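Local structure of 6-O-methylguanine DNA methyltransferase (Enterococcus faecalis, 2B6C) at residues B[124-129]-B[157-162]; B[177-182]-B[205-210]; B[186-191]-B[212-217]. The protein is of uncertain function but probably recognises or repairs alkylated DNA, as expected of a member of the AlkD-like family of DNA alkylation repair proteins. One frame throughout, in Å; residues are numbered along the deposited sequence. Where two conformers were deposited one is given.

Contact 1. Residues B[124-129]-B[157-162]; sequences ELPTIF and QDLLKK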
ATOM      1  N   GLU B 124       0.744  18.986   1.892  1.00 20.14           N
ATOM      2  CA  GLU B 124      -0.340  19.295   2.845  1.00 20.40           C
ATOM      3  C   GLU B 124       0.070  19.275   4.312  1.00 19.77           C
ATOM      4  O   GLU B 124      -0.790  19.383   5.185  1.00 21.43           O
ATOM      5  CB  GLU B 124      -1.525  18.346   2.672  1.00 20.20           C
ATOM      6  CG  GLU B 124      -2.168  18.379   1.305  1.00 24.07           C
ATOM      7  CD  GLU B 124      -2.844  19.685   0.982  1.00 25.88           C
ATOM      8  OE1 GLU B 124      -3.235  19.823  -0.182  1.00 30.09           O
ATOM      9  OE2 GLU B 124      -3.005  20.566   1.867  1.00 29.49           O
ATOM     10  N   LEU B 125       1.354  19.073   4.591  1.00 18.85           N
ATOM     11  CA  LEU B 125       1.864  19.054   5.969  0.50 18.68           C
ATOM     12  C   LEU B 125       1.463  20.334   6.725  1.00 18.47           C
ATOM     13  O   LEU B 125       0.894  20.251   7.828  1.00 18.31           O
ATOM     14  CB  LEU B 125       3.391  18.842   6.015  0.50 18.23           C
ATOM     15  CG  LEU B 125       4.150  18.731   7.358  0.50 18.96           C
ATOM     16  CD1 LEU B 125       5.515  18.112   7.134  0.50 19.30           C
ATOM     17  CD2 LEU B 125       4.313  20.046   8.104  0.50 17.99           C
ATOM     18  N   PRO B 126       1.753  21.530   6.145  1.00 17.44           N
ATOM     19  CA  PRO B 126       1.296  22.745   6.849  1.00 17.32           C
ATOM     20  C   PRO B 126      -0.206  22.833   7.128  1.00 16.50           C
ATOM     21  O   PRO B 126      -0.611  23.330   8.188  1.00 16.40           O
ATOM     22  CB  PRO B 126       1.731  23.882   5.881  1.00 17.16           C
ATOM     23  CG  PRO B 126       2.949  23.308   5.239  1.00 16.51           C
ATOM     24  CD  PRO B 126       2.514  21.908   4.932  1.00 17.20           C
ATOM     25  N   THR B 127      -1.013  22.340   6.199  1.00 16.46           N
ATOM     26  CA  THR B 127      -2.461  22.330   6.335  1.00 17.09           C
ATOM     27  C   THR B 127      -2.933  21.410   7.473  1.00 16.88           C
ATOM     28  O   THR B 127      -3.764  21.805   8.290  1.00 16.80           O
ATOM     29  CB  THR B 127      -3.115  21.898   5.005  1.00 17.69           C
ATOM     30  OG1 THR B 127      -2.628  22.748   3.946  1.00 21.84           O
ATOM     31  CG2 THR B 127      -4.618  22.027   5.068  1.00 17.30           C
ATOM     32  N   ILE B 128      -2.399  20.191   7.527  1.00 16.44           N
ATOM     33  CA  ILE B 128      -2.737  19.258   8.590  1.00 15.99           C
ATOM     34  C   ILE B 128      -2.191  19.727   9.944  1.00 16.14           C
ATOM     35  O   ILE B 128      -2.900  19.730  10.939  1.00 15.63           O
ATOM     36  CB  ILE B 128      -2.279  17.825   8.287  1.00 16.00           C
ATOM     37  CG1 ILE B 128      -2.897  17.328   6.955  1.00 16.12           C
ATOM     38  CG2 ILE B 128      -2.632  16.891   9.484  1.00 14.40           C
ATOM     39  CD1 ILE B 128      -4.444  17.567   6.781  1.00 12.15           C
ATOM     40  N   PHE B 129      -0.933  20.139   9.973  1.00 16.06           N
ATOM     41  CA  PHE B 129      -0.402  20.778  11.162  1.00 15.96           C
ATOM     42  C   PHE B 129      -1.312  21.904  11.716  1.00 16.15           C
ATOM     43  O   PHE B 129      -1.568  21.930  12.903  1.00 16.92           O
ATOM     44  CB  PHE B 129       1.037  21.244  10.942  1.00 15.82           C
ATOM     45  CG  PHE B 129       1.655  21.911  12.164  1.00 16.16           C
ATOM     46  CD1 PHE B 129       1.510  23.285  12.367  1.00 13.41           C
ATOM     47  CD2 PHE B 129       2.352  21.158  13.095  1.00 12.47           C
ATOM     48  CE1 PHE B 129       2.058  23.897  13.499  1.00 15.08           C
ATOM     49  CE2 PHE B 129       2.930  21.755  14.230  1.00 14.67           C
ATOM     50  CZ  PHE B 129       2.771  23.137  14.435  1.00 14.69           C
ATOM     51  N   GLN B 157      10.830  22.292  10.258  1.00 19.32           N
ATOM     52  CA  GLN B 157      11.484  22.744  11.480  1.00 19.67           C
ATOM     53  C   GLN B 157      10.724  23.843  12.153  1.00 19.17           C
ATOM     54  O   GLN B 157      10.588  23.853  13.372  1.00 18.40           O
ATOM     55  CB  GLN B 157      12.913  23.252  11.173  1.00 19.40           C
ATOM     56  CG  GLN B 157      13.891  22.127  10.915  1.00 19.75           C
ATOM     57  CD  GLN B 157      15.234  22.601  10.370  1.00 21.23           C
ATOM     58  OE1 GLN B 157      16.170  21.806  10.237  1.00 24.19           O
ATOM     59  NE2 GLN B 157      15.351  23.896  10.094  1.00 21.71           N
ATOM     60  N   ASP B 158      10.253  24.782  11.341  1.00 19.66           N
ATOM     61  CA  ASP B 158       9.551  25.960  11.820  0.60 19.30           C
ATOM     62  C   ASP B 158       8.253  25.605  12.520  1.00 18.96           C
ATOM     63  O   ASP B 158       7.896  26.206  13.508  1.00 18.93           O
ATOM     64  CB  ASP B 158       9.275  26.889  10.636  0.60 19.64           C
ATOM     65  CG  ASP B 158      10.549  27.430  10.026  0.60 20.97           C
ATOM     66  OD1 ASP B 158      11.479  27.773  10.801  0.60 19.75           O
ATOM     67  OD2 ASP B 158      10.609  27.525   8.784  0.60 22.90           O
ATOM     68  N   LEU B 159       7.545  24.627  11.965  1.00 18.51           N
ATOM     69  CA  LEU B 159       6.276  24.209  12.547  1.00 18.58           C
ATOM     70  C   LEU B 159       6.520  23.458  13.850  1.00 18.23           C
ATOM     71  O   LEU B 159       5.838  23.702  14.843  1.00 18.73           O
ATOM     72  CB  LEU B 159       5.439  23.401  11.546  1.00 17.37           C
ATOM     73  CG  LEU B 159       5.010  24.161  10.275  1.00 17.89           C
ATOM     74  CD1 LEU B 159       4.098  23.286   9.408  1.00 17.45           C
ATOM     75  CD2 LEU B 159       4.325  25.479  10.584  1.00 17.82           C
ATOM     76  N   LEU B 160       7.528  22.583  13.848  1.00 18.40           N
ATOM     77  CA  LEU B 160       7.926  21.862  15.042  1.00 18.09           C
ATOM     78  C   LEU B 160       8.270  22.854  16.146  1.00 18.27           C
ATOM     79  O   LEU B 160       7.730  22.779  17.257  1.00 17.89           O
ATOM     80  CB  LEU B 160       9.113  20.916  14.761  1.00 18.58           C
ATOM     81  CG  LEU B 160       9.685  20.158  15.988  1.00 18.42           C
ATOM     82  CD1 LEU B 160       8.616  19.334  16.765  1.00 18.01           C
ATOM     83  CD2 LEU B 160      10.864  19.300  15.575  1.00 17.48           C
ATOM     84  N   LYS B 161       9.169  23.780  15.818  1.00 17.72           N
ATOM     85  CA  LYS B 161       9.611  24.793  16.748  1.00 18.10           C
ATOM     86  C   LYS B 161       8.420  25.596  17.273  1.00 17.11           C
ATOM     87  O   LYS B 161       8.327  25.801  18.483  1.00 16.27           O
ATOM     88  CB  LYS B 161      10.639  25.716  16.092  1.00 17.85           C
ATOM     89  CG  LYS B 161      11.142  26.816  17.019  1.00 20.27           C
ATOM     90  CD  LYS B 161      12.317  27.616  16.394  1.00 20.24           C
ATOM     91  CE  LYS B 161      12.844  28.692  17.361  1.00 22.28           C
ATOM     92  NZ  LYS B 161      13.826  29.613  16.659  1.00 25.15           N
ATOM     93  N   LYS B 162       7.527  26.032  16.373  1.00 16.23           N
ATOM     94  CA  LYS B 162       6.336  26.800  16.770  1.00 16.87           C
ATOM     95  C   LYS B 162       5.455  26.073  17.768  1.00 16.29           C
ATOM     96  O   LYS B 162       5.024  26.658  18.775  1.00 16.76           O
ATOM     97  CB  LYS B 162       5.496  27.222  15.551  1.00 17.10           C
ATOM     98  CG  LYS B 162       4.390  28.229  15.917  1.00 17.71           C
ATOM     99  CD  LYS B 162       3.723  28.822  14.675  1.00 18.44           C
ATOM    100  CE  LYS B 162       2.834  27.814  13.958  1.00 18.27           C
ATOM    101  NZ  LYS B 162       1.900  28.544  13.026  1.00 18.49           N
TER

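Contact 2. Residues B[177-182]-B[205-210]; sequences KAIGWS and PLAQRE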
ATOM      1  N   LYS B 177       5.736  15.302  27.607  1.00 15.77           N
ATOM      2  CA  LYS B 177       6.154  14.048  27.017  1.00 16.91           C
ATOM      3  C   LYS B 177       6.195  14.137  25.497  1.00 15.85           C
ATOM      4  O   LYS B 177       7.141  13.662  24.882  1.00 16.59           O
ATOM      5  CB  LYS B 177       5.164  12.968  27.396  1.00 17.89           C
ATOM      6  CG  LYS B 177       5.800  11.753  28.021  1.00 24.92           C
ATOM      7  CD  LYS B 177       6.502  10.943  26.975  1.00 28.63           C
ATOM      8  CE  LYS B 177       6.737   9.562  27.475  1.00 29.33           C
ATOM      9  NZ  LYS B 177       8.209   9.235  27.440  1.00 30.72           N
ATOM     10  N   ALA B 178       5.171  14.753  24.902  1.00 15.22           N
ATOM     11  CA  ALA B 178       5.078  14.944  23.457  1.00 14.59           C
ATOM     12  C   ALA B 178       6.174  15.882  22.936  1.00 14.26           C
ATOM     13  O   ALA B 178       6.740  15.652  21.863  1.00 14.16           O
ATOM     14  CB  ALA B 178       3.697  15.457  23.072  1.00 13.99           C
ATOM     15  N   ILE B 179       6.503  16.909  23.710  1.00 14.10           N
ATOM     16  CA  ILE B 179       7.624  17.792  23.356  1.00 14.43           C
ATOM     17  C   ILE B 179       8.948  17.017  23.359  1.00 14.16           C
ATOM     18  O   ILE B 179       9.720  17.126  22.406  1.00 14.78           O
ATOM     19  CB  ILE B 179       7.747  19.033  24.281  1.00 14.39           C
ATOM     20  CG1 ILE B 179       6.535  19.942  24.116  1.00 12.84           C
ATOM     21  CG2 ILE B 179       9.082  19.832  24.021  1.00 14.58           C
ATOM     22  CD1 ILE B 179       6.510  21.046  25.175  1.00 12.79           C
ATOM     23  N   GLY B 180       9.189  16.232  24.405  1.00 13.18           N
ATOM     24  CA  GLY B 180      10.419  15.459  24.510  1.00 13.44           C
ATOM     25  C   GLY B 180      10.585  14.421  23.403  1.00 13.57           C
ATOM     26  O   GLY B 180      11.665  14.281  22.841  1.00 14.05           O
ATOM     27  N   TRP B 181       9.532  13.656  23.125  1.00 14.59           N
ATOM     28  CA  TRP B 181       9.504  12.731  21.989  1.00 15.63           C
ATOM     29  C   TRP B 181       9.775  13.411  20.639  1.00 15.54           C
ATOM     30  O   TRP B 181      10.450  12.841  19.778  1.00 15.96           O
ATOM     31  CB  TRP B 181       8.129  12.089  21.887  1.00 17.09           C
ATOM     32  CG  TRP B 181       7.930  10.777  22.658  1.00 21.45           C
ATOM     33  CD1 TRP B 181       8.795  10.166  23.563  1.00 23.38           C
ATOM     34  CD2 TRP B 181       6.757   9.940  22.595  1.00 23.24           C
ATOM     35  NE1 TRP B 181       8.232   8.974  24.031  1.00 25.10           N
ATOM     36  CE2 TRP B 181       6.981   8.825  23.472  1.00 25.30           C
ATOM     37  CE3 TRP B 181       5.534  10.029  21.883  1.00 21.85           C
ATOM     38  CZ2 TRP B 181       6.014   7.790  23.649  1.00 23.21           C
ATOM     39  CZ3 TRP B 181       4.568   9.015  22.069  1.00 22.58           C
ATOM     40  CH2 TRP B 181       4.824   7.902  22.941  1.00 22.51           C
ATOM     41  N   SER B 182       9.212  14.598  20.429  1.00 15.07           N
ATOM     42  CA  SER B 182       9.373  15.268  19.130  1.00 14.64           C
ATOM     43  C   SER B 182      10.850  15.649  18.950  1.00 14.48           C
ATOM     44  O   SER B 182      11.377  15.565  17.840  1.00 14.74           O
ATOM     45  CB  SER B 182       8.455  16.477  18.982  1.00 13.39           C
ATOM     46  OG  SER B 182       9.012  17.599  19.646  1.00 14.96           O
ATOM     47  N   PRO B 205      12.068  19.961  32.820  1.00 17.57           N
ATOM     48  CA  PRO B 205      13.010  18.853  33.076  1.00 17.11           C
ATOM     49  C   PRO B 205      12.639  17.557  32.305  1.00 16.47           C
ATOM     50  O   PRO B 205      13.536  16.900  31.757  1.00 16.00           O
ATOM     51  CB  PRO B 205      12.889  18.628  34.599  1.00 16.35           C
ATOM     52  CG  PRO B 205      12.548  19.960  35.131  1.00 18.71           C
ATOM     53  CD  PRO B 205      11.630  20.600  34.081  1.00 17.79           C
ATOM     54  N   LEU B 206      11.350  17.198  32.255  1.00 16.44           N
ATOM     55  CA  LEU B 206      10.967  15.974  31.550  0.60 16.90           C
ATOM     56  C   LEU B 206      11.239  16.069  30.039  1.00 16.70           C
ATOM     57  O   LEU B 206      11.786  15.130  29.464  1.00 16.57           O
ATOM     58  CB  LEU B 206       9.511  15.566  31.827  0.60 16.94           C
ATOM     59  CG  LEU B 206       9.133  14.243  31.155  0.60 18.23           C
ATOM     60  CD1 LEU B 206       8.308  13.310  32.060  0.60 18.92           C
ATOM     61  CD2 LEU B 206       8.435  14.527  29.827  0.60 19.17           C
ATOM     62  N   ALA B 207      10.865  17.189  29.415  1.00 15.73           N
ATOM     63  CA  ALA B 207      11.079  17.381  27.974  1.00 16.40           C
ATOM     64  C   ALA B 207      12.576  17.408  27.644  1.00 16.09           C
ATOM     65  O   ALA B 207      13.001  16.873  26.638  1.00 17.16           O
ATOM     66  CB  ALA B 207      10.376  18.678  27.474  1.00 14.02           C
ATOM     67  N   GLN B 208      13.357  18.029  28.515  1.00 17.01           N
ATOM     68  CA  GLN B 208      14.806  18.142  28.363  1.00 18.09           C
ATOM     69  C   GLN B 208      15.473  16.768  28.491  1.00 18.13           C
ATOM     70  O   GLN B 208      16.331  16.426  27.690  1.00 18.49           O
ATOM     71  CB  GLN B 208      15.354  19.126  29.409  1.00 18.93           C
ATOM     72  CG  GLN B 208      16.899  19.302  29.448  1.00 21.88           C
ATOM     73  CD  GLN B 208      17.400  20.227  28.339  1.00 26.71           C
ATOM     74  OE1 GLN B 208      16.633  21.030  27.788  1.00 26.09           O
ATOM     75  NE2 GLN B 208      18.683  20.112  27.999  1.00 24.59           N
ATOM     76  N   ARG B 209      15.089  15.986  29.502  1.00 18.18           N
ATOM     77  CA  ARG B 209      15.601  14.622  29.642  1.00 19.04           C
ATOM     78  C   ARG B 209      15.273  13.779  28.403  1.00 19.66           C
ATOM     79  O   ARG B 209      16.161  13.210  27.779  1.00 19.18           O
ATOM     80  CB  ARG B 209      15.097  13.966  30.944  1.00 19.26           C
ATOM     81  CG  ARG B 209      15.647  12.553  31.196  1.00 20.53           C
ATOM     82  CD  ARG B 209      17.037  12.534  31.835  1.00 22.30           C
ATOM     83  NE  ARG B 209      17.458  11.145  31.938  1.00 24.52           N
ATOM     84  CZ  ARG B 209      17.200  10.340  32.967  1.00 24.08           C
ATOM     85  NH1 ARG B 209      17.631   9.075  32.931  1.00 24.44           N
ATOM     86  NH2 ARG B 209      16.558  10.789  34.044  1.00 21.19           N
ATOM     87  N   GLU B 210      14.001  13.757  28.024  1.00 20.57           N
ATOM     88  CA  GLU B 210      13.531  12.986  26.868  1.00 21.54           C
ATOM     89  C   GLU B 210      14.202  13.406  25.543  1.00 21.00           C
ATOM     90  O   GLU B 210      14.732  12.565  24.835  1.00 21.04           O
ATOM     91  CB  GLU B 210      12.016  13.081  26.780  1.00 21.64           C
ATOM     92  CG  GLU B 210      11.367  12.155  25.764  1.00 26.90           C
ATOM     93  CD  GLU B 210      11.070  10.810  26.350  1.00 33.96           C
ATOM     94  OE1 GLU B 210      10.488  10.760  27.467  1.00 35.69           O
ATOM     95  OE2 GLU B 210      11.429   9.805  25.689  1.00 37.22           O
TER

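Contact 3. Residues B[186-191]-B[212-217]; sequences YSKTNP and SKYLAK. With SO4 (sulfate ion), chain J.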
ATOM      1  N   TYR B 186      13.463  13.796  16.240  1.00 15.73           N
ATOM      2  CA  TYR B 186      14.109  14.673  15.282  1.00 16.09           C
ATOM      3  C   TYR B 186      15.644  14.724  15.450  1.00 15.66           C
ATOM      4  O   TYR B 186      16.372  14.865  14.448  1.00 16.18           O
ATOM      5  CB  TYR B 186      13.469  16.059  15.248  1.00 16.66           C
ATOM      6  CG  TYR B 186      13.944  16.875  14.077  1.00 17.49           C
ATOM      7  CD1 TYR B 186      13.971  16.317  12.780  1.00 16.44           C
ATOM      8  CD2 TYR B 186      14.371  18.203  14.251  1.00 16.15           C
ATOM      9  CE1 TYR B 186      14.426  17.051  11.691  1.00 18.02           C
ATOM     10  CE2 TYR B 186      14.834  18.958  13.150  1.00 18.08           C
ATOM     11  CZ  TYR B 186      14.849  18.370  11.879  1.00 17.29           C
ATOM     12  OH  TYR B 186      15.297  19.095  10.804  1.00 19.85           O
ATOM     13  N   SER B 187      16.143  14.555  16.676  1.00 13.91           N
ATOM     14  CA  SER B 187      17.611  14.499  16.891  1.00 13.70           C
ATOM     15  C   SER B 187      18.316  13.364  16.147  1.00 13.09           C
ATOM     16  O   SER B 187      19.539  13.389  15.967  1.00 11.13           O
ATOM     17  CB  SER B 187      17.956  14.411  18.379  1.00 12.46           C
ATOM     18  OG  SER B 187      17.647  13.120  18.876  1.00 14.39           O
ATOM     19  N   LYS B 188      17.560  12.347  15.746  1.00 13.49           N
ATOM     20  CA  LYS B 188      18.163  11.230  14.982  1.00 14.80           C
ATOM     21  C   LYS B 188      18.534  11.658  13.569  1.00 13.91           C
ATOM     22  O   LYS B 188      19.299  10.991  12.889  1.00 14.22           O
ATOM     23  CB  LYS B 188      17.215  10.025  14.934  1.00 14.17           C
ATOM     24  CG  LYS B 188      16.869   9.468  16.338  1.00 16.62           C
ATOM     25  CD  LYS B 188      15.825   8.346  16.223  1.00 16.49           C
ATOM     26  CE  LYS B 188      15.291   7.970  17.596  1.00 20.91           C
ATOM     27  NZ  LYS B 188      14.313   6.839  17.538  1.00 17.70           N
ATOM     28  N   THR B 189      17.959  12.782  13.161  1.00 14.59           N
ATOM     29  CA  THR B 189      18.074  13.354  11.830  1.00 15.53           C
ATOM     30  C   THR B 189      18.935  14.606  11.897  1.00 15.58           C
ATOM     31  O   THR B 189      19.849  14.778  11.078  1.00 16.21           O
ATOM     32  CB  THR B 189      16.649  13.728  11.290  1.00 15.02           C
ATOM     33  OG1 THR B 189      15.951  12.534  11.016  1.00 16.00           O
ATOM     34  CG2 THR B 189      16.698  14.565  10.021  1.00 17.31           C
ATOM     35  N   ASN B 190      18.615  15.488  12.844  1.00 15.00           N
ATOM     36  CA  ASN B 190      19.300  16.780  12.954  1.00 15.44           C
ATOM     37  C   ASN B 190      19.680  17.108  14.384  1.00 14.97           C
ATOM     38  O   ASN B 190      18.995  17.918  15.038  1.00 14.89           O
ATOM     39  CB  ASN B 190      18.439  17.901  12.354  1.00 15.43           C
ATOM     40  CG  ASN B 190      19.278  19.143  11.935  1.00 17.43           C
ATOM     41  OD1 ASN B 190      20.419  19.390  12.429  1.00 11.84           O
ATOM     42  ND2 ASN B 190      18.712  19.921  11.004  1.00 17.76           N
ATOM     43  N   PRO B 191      20.739  16.445  14.909  1.00 15.10           N
ATOM     44  CA  PRO B 191      21.067  16.711  16.309  1.00 14.53           C
ATOM     45  C   PRO B 191      21.506  18.151  16.556  1.00 14.10           C
ATOM     46  O   PRO B 191      21.237  18.650  17.638  1.00 13.14           O
ATOM     47  CB  PRO B 191      22.180  15.710  16.638  1.00 14.16           C
ATOM     48  CG  PRO B 191      22.722  15.277  15.337  1.00 15.19           C
ATOM     49  CD  PRO B 191      21.646  15.442  14.309  1.00 15.25           C
ATOM     50  N   SER B 212      16.998  15.001  24.896  1.00 20.83           N
ATOM     51  CA  SER B 212      18.448  15.045  24.783  1.00 21.42           C
ATOM     52  C   SER B 212      19.111  13.657  24.838  1.00 22.62           C
ATOM     53  O   SER B 212      20.339  13.556  24.872  1.00 22.29           O
ATOM     54  CB  SER B 212      19.044  16.009  25.811  1.00 21.27           C
ATOM     55  OG  SER B 212      18.942  15.465  27.095  1.00 19.80           O
ATOM     56  N   LYS B 213      18.307  12.592  24.814  1.00 24.09           N
ATOM     57  CA  LYS B 213      18.845  11.229  24.862  1.00 25.94           C
ATOM     58  C   LYS B 213      20.003  10.972  23.886  1.00 27.00           C
ATOM     59  O   LYS B 213      21.033  10.396  24.283  1.00 26.78           O
ATOM     60  CB  LYS B 213      17.768  10.156  24.659  1.00 26.41           C
ATOM     61  CG  LYS B 213      18.423   8.778  24.657  1.00 29.70           C
ATOM     62  CD  LYS B 213      17.473   7.641  24.908  1.00 35.20           C
ATOM     63  CE  LYS B 213      18.220   6.409  25.447  1.00 38.66           C
ATOM     64  NZ  LYS B 213      17.435   5.158  25.176  1.00 41.71           N
ATOM     65  N   TYR B 214      19.852  11.424  22.632  1.00 27.64           N
ATOM     66  CA  TYR B 214      20.864  11.183  21.597  1.00 28.25           C
ATOM     67  C   TYR B 214      21.833  12.299  21.353  1.00 28.80           C
ATOM     68  O   TYR B 214      22.501  12.319  20.317  1.00 29.56           O
ATOM     69  CB  TYR B 214      20.221  10.745  20.267  1.00 28.05           C
ATOM     70  CG  TYR B 214      19.399   9.515  20.464  1.00 27.74           C
ATOM     71  CD1 TYR B 214      18.005   9.582  20.514  1.00 26.37           C
ATOM     72  CD2 TYR B 214      20.015   8.284  20.678  1.00 26.66           C
ATOM     73  CE1 TYR B 214      17.248   8.442  20.752  1.00 25.93           C
ATOM     74  CE2 TYR B 214      19.273   7.146  20.901  1.00 27.36           C
ATOM     75  CZ  TYR B 214      17.900   7.231  20.944  1.00 28.19           C
ATOM     76  OH  TYR B 214      17.184   6.083  21.171  1.00 30.68           O
ATOM     77  N   LEU B 215      21.939  13.231  22.281  1.00 29.25           N
ATOM     78  CA  LEU B 215      22.936  14.273  22.129  1.00 30.20           C
ATOM     79  C   LEU B 215      24.177  13.896  22.937  1.00 31.82           C
ATOM     80  O   LEU B 215      24.052  13.430  24.072  1.00 31.89           O
ATOM     81  CB  LEU B 215      22.361  15.624  22.539  1.00 29.26           C
ATOM     82  CG  LEU B 215      20.998  15.960  21.915  1.00 28.22           C
ATOM     83  CD1 LEU B 215      20.448  17.251  22.514  1.00 25.50           C
ATOM     84  CD2 LEU B 215      21.049  16.030  20.377  1.00 25.77           C
ATOM     85  N   ALA B 216      25.363  14.052  22.342  1.00 33.35           N
ATOM     86  CA  ALA B 216      26.632  13.798  23.051  1.00 34.99           C
ATOM     87  C   ALA B 216      26.825  14.692  24.305  1.00 35.93           C
ATOM     88  O   ALA B 216      26.398  15.852  24.307  1.00 35.83           O
ATOM     89  CB  ALA B 216      27.798  13.976  22.080  1.00 34.95           C
ATOM     90  N   LYS B 217      27.457  14.153  25.356  1.00 37.23           N
ATOM     91  CA  LYS B 217      27.771  14.921  26.585  1.00 39.14           C
ATOM     92  C   LYS B 217      29.258  15.344  26.674  1.00 39.41           C
ATOM     93  O   LYS B 217      30.139  14.617  26.194  1.00 38.85           O
ATOM     94  CB  LYS B 217      27.407  14.120  27.846  1.00 38.94           C
ATOM     95  CG  LYS B 217      25.931  14.107  28.240  1.00 40.49           C
ATOM     96  CD  LYS B 217      25.787  13.591  29.695  1.00 41.13           C
ATOM     97  CE  LYS B 217      24.398  13.895  30.295  1.00 45.25           C
ATOM     98  NZ  LYS B 217      23.317  13.012  29.738  1.00 46.38           N
TER
HETATM   99  S   SO4 J 403      13.510   5.341  21.338  1.00 60.46           S
HETATM  100  O1  SO4 J 403      13.960   3.978  21.562  1.00 60.36           O
HETATM  101  O2  SO4 J 403      13.005   5.897  22.591  1.00 61.07           O
HETATM  102  O3  SO4 J 403      12.418   5.293  20.370  1.00 61.09           O
HETATM  103  O4  SO4 J 403      14.597   6.185  20.854  1.00 60.21           O
HETATM  104  O   HOH W   1      17.975  13.121  21.655  1.00 16.53           O

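Contact 1. Residues B[124-129]-B[157-162]
L159 lies across the ring of F129, joining helix 125-132 to helix 157-166 in the all-helical alpha-solenoid, built of HEAT-like repeats in AlkD relatives, that this protein's family suggests. The two short segments run almost parallel, 13° apart, yet their axes come no closer than 11.2 Å, a separation spanned by side chains rather than by backbones in contact. It is instructive to follow L159 outward. Its CB sits over the centre of the F129 ring, 3.8 Å from the centroid and only 5° off the normal, which makes a clear CH-pi contact. CG, turned anti to the carbonyl carbon, continues over the CD1 side of the same ring. There the chain forks. Both methyls stay against the ring, CD2 4.0 Å from F129 CD1 and CD1 3.9 Å from F129 CG, and L159 CD1 also goes on to the first helix, where it lies 3.8 Å from P126 CA. CD1 meets a methyl of L125 as well, but L125 was modelled in two conformers and the closeness of that touch is doubtful. The two side chains run antiparallel: the aromatic one, with CG anti to its backbone N (chi1 -179°), heads toward the second helix and the leucine toward the first. L125 and I128 touch V118 of helix 104-120, and I128 also reaches V91 of helix 88-94. On the far side of the pair, L160 and K161 rest on W193 of helix 191-200. K162 borders the ring in its turn, bending at chi3, and its ammonium group makes a cation-pi contact with Y133. K162 CE stands near the plane of the ring, 4.0 Å from F129 CE1, while the ring's tip, F129 CZ, lies 3.1 Å from the carbonyl O of L159.

Contact 2. Residues B[177-182]-B[205-210]
G180 and A207 bring two helices together with their CA atoms 4.0 Å apart, and the remaining contacts spread from this point. With no side chain at G180, E210 can lie directly on the backbone of helix 173-186: its CG is 3.4 Å from G180 C and also close to W181 N. On the other flank, I179 CG2 meets the methyl of A207 at 3.9 Å. The E210 side chain starts with CG anti to the backbone N (chi1 -171°) and then bends at chi2, bringing the carboxylate beside the K177 tip and the indole edge of W181. OE1 receives the ammonium of K177 at an NZ-OE1 distance of 2.7 Å, a salt bridge in which the nitrogen approaches from above the carboxylate plane, 48° out of it. OE2 instead lies in the plane of the indole at its edge, 3.4 Å from W181 CD1, the carboxylate standing perpendicular to the ring.

What positions these groups lies one shell out. K177 CD covers one face of the W181 ring, offset toward the rim, and the lysine chain bends to bring NZ back to E210. R184 forms a second salt bridge through OE2, so the glutamate is gripped by two cations, which would probably stabilise its charge. W181 is packed from beyond by R142 and N146 of helix 138-146 and by D108 and R111 of helix 104-120. With axes 7.5 Å apart and crossing at -22°, this is a close, near-parallel pair with helix 191-200 between them in sequence, consistent with the stacking of alternate helices in the alpha-solenoid of AlkD relatives.

Contact 3. Residues B[186-191]-B[212-217]
The Y214 ring has S187 OG at its edge, near the ring plane and 3.9 Å from Y214 CD1. K213 CG, from the tyrosine's own segment, covers one face over its centre. Sulfate O4 is also in plane at the edge and accepts a hydrogen bond of 2.6 Å from Y214 OH. K188 CE approaches the ring obliquely, 3.7 Å from Y214 CE1. Extended beyond CG, K188 adds a weak bond from NZ to the same sulfate oxygen, but its ammonium is held too by Q185 OE1. The ion probably came from the crystallisation liquor. Y214 belongs to a type I beta turn, S212 to L215, that follows helix 205-211 and packs on the loop between helices 173-186 and 191-200. A water bridges the two segments, donating to S187 OG (2.8 Å) and accepting from Y214 N (2.7 Å), while the serine hydroxyl is itself bonded to R184 O. Further along, L215 CD2 reaches P191 CB at 3.9 Å and S187 CB at 4.0 Å, and the leucine also rests on E195 and M198. Just before P191, N190 is the N-cap of helix 191-200, its OD1 accepting from W193 N.

From the N terminus, contact 1 comes first and closes a loop containing helix 138-146, tying helix 125-132 to helix 157-166 before either of the others opens. Contacts 2 and 3 then cross: 177-182 and 186-191 precede 205-210 and 212-217. Contact 2 ties helix 205-211 to helix 173-186, and contact 3 ties the turn after helix 205-211 to the loop before helix 191-200. Contact 1 is in series with this pair but is joined to it physically. L160 CD1 packs on S182 OG of contact 2, and Q157 OE1 probably hydrogen-bonds Y186 OH of contact 3. The centres of contacts 2 and 3 lie about 12 Å apart.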